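Local coordinates for protein glutathione S-transferase (Bombyx mori, PDB 5ZFG) that metabolises the organophosphate insecticide diazinon and probably works as a glutathione transferase, at residues Pro12-Val17 / Glu53-Asp58. Sequence-based numbering, arbitrary orientation.
Sequences PPSLSV and EIPVLD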
ATOM      1  N   PRO B  12      -1.246   9.807 -11.984  1.00  8.27           N
ATOM      2  CA  PRO B  12      -2.422   9.532 -11.138  1.00  6.22           C
ATOM      3  C   PRO B  12      -2.146   9.652  -9.644  1.00  8.82           C
ATOM      4  O   PRO B  12      -3.005  10.177  -8.915  1.00  9.76           O
ATOM      5  CB  PRO B  12      -2.810   8.103 -11.544  1.00 10.05           C
ATOM      6  CG  PRO B  12      -2.444   8.080 -13.020  1.00  9.95           C
ATOM      7  CD  PRO B  12      -1.154   8.864 -13.117  1.00 12.10           C
ATOM      8  N   PRO B  13      -0.981   9.214  -9.126  1.00  8.11           N
ATOM      9  CA  PRO B  13      -0.753   9.382  -7.673  1.00  8.87           C
ATOM     10  C   PRO B  13      -0.691  10.844  -7.248  1.00  7.51           C
ATOM     11  O   PRO B  13      -1.197  11.217  -6.172  1.00  6.10           O
ATOM     12  CB  PRO B  13       0.585   8.660  -7.440  1.00  8.70           C
ATOM     13  CG  PRO B  13       0.705   7.704  -8.565  1.00  8.89           C
ATOM     14  CD  PRO B  13       0.134   8.460  -9.743  1.00  8.09           C
ATOM     15  N   SER B  14      -0.084  11.680  -8.089  1.00  4.45           N
ATOM     16  CA  SER B  14      -0.063  13.122  -7.844  1.00  6.43           C
ATOM     17  C   SER B  14      -1.477  13.702  -7.870  1.00  6.44           C
ATOM     18  O   SER B  14      -1.838  14.519  -7.007  1.00  6.14           O
ATOM     19  CB  SER B  14       0.809  13.823  -8.896  1.00  7.63           C
ATOM     20  OG  SER B  14       2.208  13.570  -8.762  1.00  9.71           O
ATOM     21  N   LEU B  15      -2.278  13.323  -8.884  1.00  4.78           N
ATOM     22  CA  LEU B  15      -3.633  13.853  -9.002  1.00  6.03           C
ATOM     23  C   LEU B  15      -4.454  13.513  -7.776  1.00  7.67           C
ATOM     24  O   LEU B  15      -5.227  14.342  -7.288  1.00  6.74           O
ATOM     25  CB  LEU B  15      -4.329  13.317 -10.253  1.00  5.51           C
ATOM     26  CG  LEU B  15      -3.548  13.450 -11.575  1.00  7.28           C
ATOM     27  CD1 LEU B  15      -4.187  12.580 -12.653  1.00  9.67           C
ATOM     28  CD2 LEU B  15      -3.516  14.896 -12.030  1.00  7.96           C
ATOM     29  N   SER B  16      -4.285  12.295  -7.254  1.00  4.10           N
ATOM     30  CA  SER B  16      -5.089  11.867  -6.113  1.00  4.62           C
ATOM     31  C   SER B  16      -4.794  12.721  -4.888  1.00  6.64           C
ATOM     32  O   SER B  16      -5.711  13.089  -4.142  1.00  6.64           O
ATOM     33  CB  SER B  16      -4.819  10.391  -5.809  1.00  4.20           C
ATOM     34  OG  SER B  16      -5.173   9.572  -6.898  1.00  5.60           O
ATOM     35  N   VAL B  17      -3.516  13.027  -4.655  1.00  4.48           N
ATOM     36  CA  VAL B  17      -3.162  13.845  -3.503  1.00  4.92           C
ATOM     37  C   VAL B  17      -3.712  15.259  -3.683  1.00  6.92           C
ATOM     38  O   VAL B  17      -4.244  15.855  -2.741  1.00  5.30           O
ATOM     39  CB  VAL B  17      -1.642  13.851  -3.266  1.00  5.35           C
ATOM     40  CG1 VAL B  17      -1.267  14.850  -2.160  1.00  5.65           C
ATOM     41  CG2 VAL B  17      -1.125  12.443  -2.868  1.00  5.56           C
ATOM     42  N   GLU B  53      10.674   8.996  -6.495  1.00  9.85           N
ATOM     43  CA  GLU B  53       9.398   8.896  -7.171  1.00 10.23           C
ATOM     44  C   GLU B  53       8.567  10.123  -6.833  1.00  8.16           C
ATOM     45  O   GLU B  53       8.847  10.844  -5.876  1.00  9.03           O
ATOM     46  CB  GLU B  53       8.655   7.610  -6.784  1.00 16.32           C
ATOM     47  CG  GLU B  53       9.429   6.344  -7.173  1.00 16.85           C
ATOM     48  CD  GLU B  53       8.927   5.094  -6.458  1.00 27.38           C
ATOM     49  OE1 GLU B  53       8.203   5.216  -5.439  1.00 32.25           O
ATOM     50  OE2 GLU B  53       9.267   3.981  -6.917  1.00 30.79           O
ATOM     51  N   ILE B  54       7.526  10.324  -7.631  1.00  8.55           N
ATOM     52  CA  ILE B  54       6.626  11.472  -7.505  1.00  7.21           C
ATOM     53  C   ILE B  54       5.242  10.931  -7.160  1.00  6.48           C
ATOM     54  O   ILE B  54       4.789   9.990  -7.828  1.00 10.84           O
ATOM     55  CB  ILE B  54       6.610  12.259  -8.826  1.00  9.81           C
ATOM     56  CG1 ILE B  54       8.039  12.478  -9.347  1.00 10.74           C
ATOM     57  CG2 ILE B  54       5.838  13.551  -8.717  1.00  7.47           C
ATOM     58  CD1 ILE B  54       8.095  12.846 -10.813  1.00 11.78           C
ATOM     59  N   PRO B  55       4.485  11.523  -6.212  1.00  5.98           N
ATOM     60  CA  PRO B  55       4.767  12.768  -5.492  1.00  6.37           C
ATOM     61  C   PRO B  55       5.547  12.638  -4.181  1.00  7.40           C
ATOM     62  O   PRO B  55       5.754  11.537  -3.660  1.00  8.06           O
ATOM     63  CB  PRO B  55       3.360  13.302  -5.210  1.00  7.12           C
ATOM     64  CG  PRO B  55       2.569  12.060  -4.932  1.00  7.48           C
ATOM     65  CD  PRO B  55       3.103  11.059  -5.952  1.00  5.46           C
ATOM     66  N   VAL B  56       5.942  13.786  -3.624  1.00  5.14           N
ATOM     67  CA  VAL B  56       6.436  13.857  -2.249  1.00  6.89           C
ATOM     68  C   VAL B  56       5.894  15.136  -1.623  1.00  6.70           C
ATOM     69  O   VAL B  56       5.767  16.162  -2.296  1.00  6.79           O
ATOM     70  CB  VAL B  56       7.983  13.773  -2.177  1.00  8.09           C
ATOM     71  CG1 VAL B  56       8.672  14.940  -2.911  1.00  7.96           C
ATOM     72  CG2 VAL B  56       8.462  13.669  -0.727  1.00 10.58           C
ATOM     73  N   LEU B  57       5.514  15.048  -0.352  1.00  5.99           N
ATOM     74  CA  LEU B  57       4.988  16.173   0.418  1.00  6.04           C
ATOM     75  C   LEU B  57       6.058  16.714   1.346  1.00  9.78           C
ATOM     76  O   LEU B  57       6.793  15.950   1.974  1.00 11.27           O
ATOM     77  CB  LEU B  57       3.771  15.725   1.234  1.00  8.20           C
ATOM     78  CG  LEU B  57       2.951  16.784   1.970  1.00 12.17           C
ATOM     79  CD1 LEU B  57       2.027  17.522   1.012  1.00 12.31           C
ATOM     80  CD2 LEU B  57       2.154  16.129   3.105  1.00  7.82           C
ATOM     81  N   ASP B  58       6.144  18.042   1.435  1.00  6.79           N
ATOM     82  CA  ASP B  58       6.979  18.713   2.426  1.00 11.49           C
ATOM     83  C   ASP B  58       6.057  19.525   3.333  1.00 11.45           C
ATOM     84  O   ASP B  58       5.517  20.557   2.916  1.00 13.45           O
ATOM     85  CB  ASP B  58       8.027  19.594   1.748  1.00 11.14           C
ATOM     86  CG  ASP B  58       8.811  20.458   2.742  1.00 23.28           C
ATOM     87  OD1 ASP B  58       8.617  20.326   3.972  1.00 15.57           O
ATOM     88  OD2 ASP B  58       9.630  21.276   2.275  1.00 24.78           O
TER
HETATM   89  O   HOH W   1       2.848  11.003  -9.609  1.00  8.23           O
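At chi1 -70°, the OG of Ser-14 stands beside its own backbone N, anti to the carbonyl carbon, where it meets CG2 of Ile-54 and CB of Pro-55. Ile-54 answers with CG2, set anti to its backbone N, and this methyl comes within 3.6 Å of Ser-14 OG. The cis peptide before Pro-55 is the third element, and the ring lies against the first turn and a half of helix 12-23. The ring meets the helix atom by atom: its CD lies 3.8 Å from CB of Pro-13, and its CB touches OG of Ser-14. Its CG reaches CG2 of Val-17, one turn further on, at 4.2 Å. No direct hydrogen bond joins the segments; a water does, donating to Ile-54 O at 2.8 Å and hydrogen-bonding Ser-14 OG, also at 2.8 Å. The same OG is bonded to Val-8 N, which ties it to the loop following strand 3-7. An alanine in place of Pro-55 would probably open a gap beside Pro-13 and Val-17 and, by removing the ring that stabilises the cis peptide, let Ile-54 O swing away from the water. This is the cis-proline loop of the thioredoxin fold, leading into strand 56-59 and packed on the helix after the first strand. Mostly apolar contacts thus set the ring against the helix, while one water links a serine hydroxyl to the carbonyl of the cis peptide itself; in glutathione transferases the backbone of the residue before this proline typically pairs with the cysteinyl part of glutathione, and Ile-54 is probably placed to do so here.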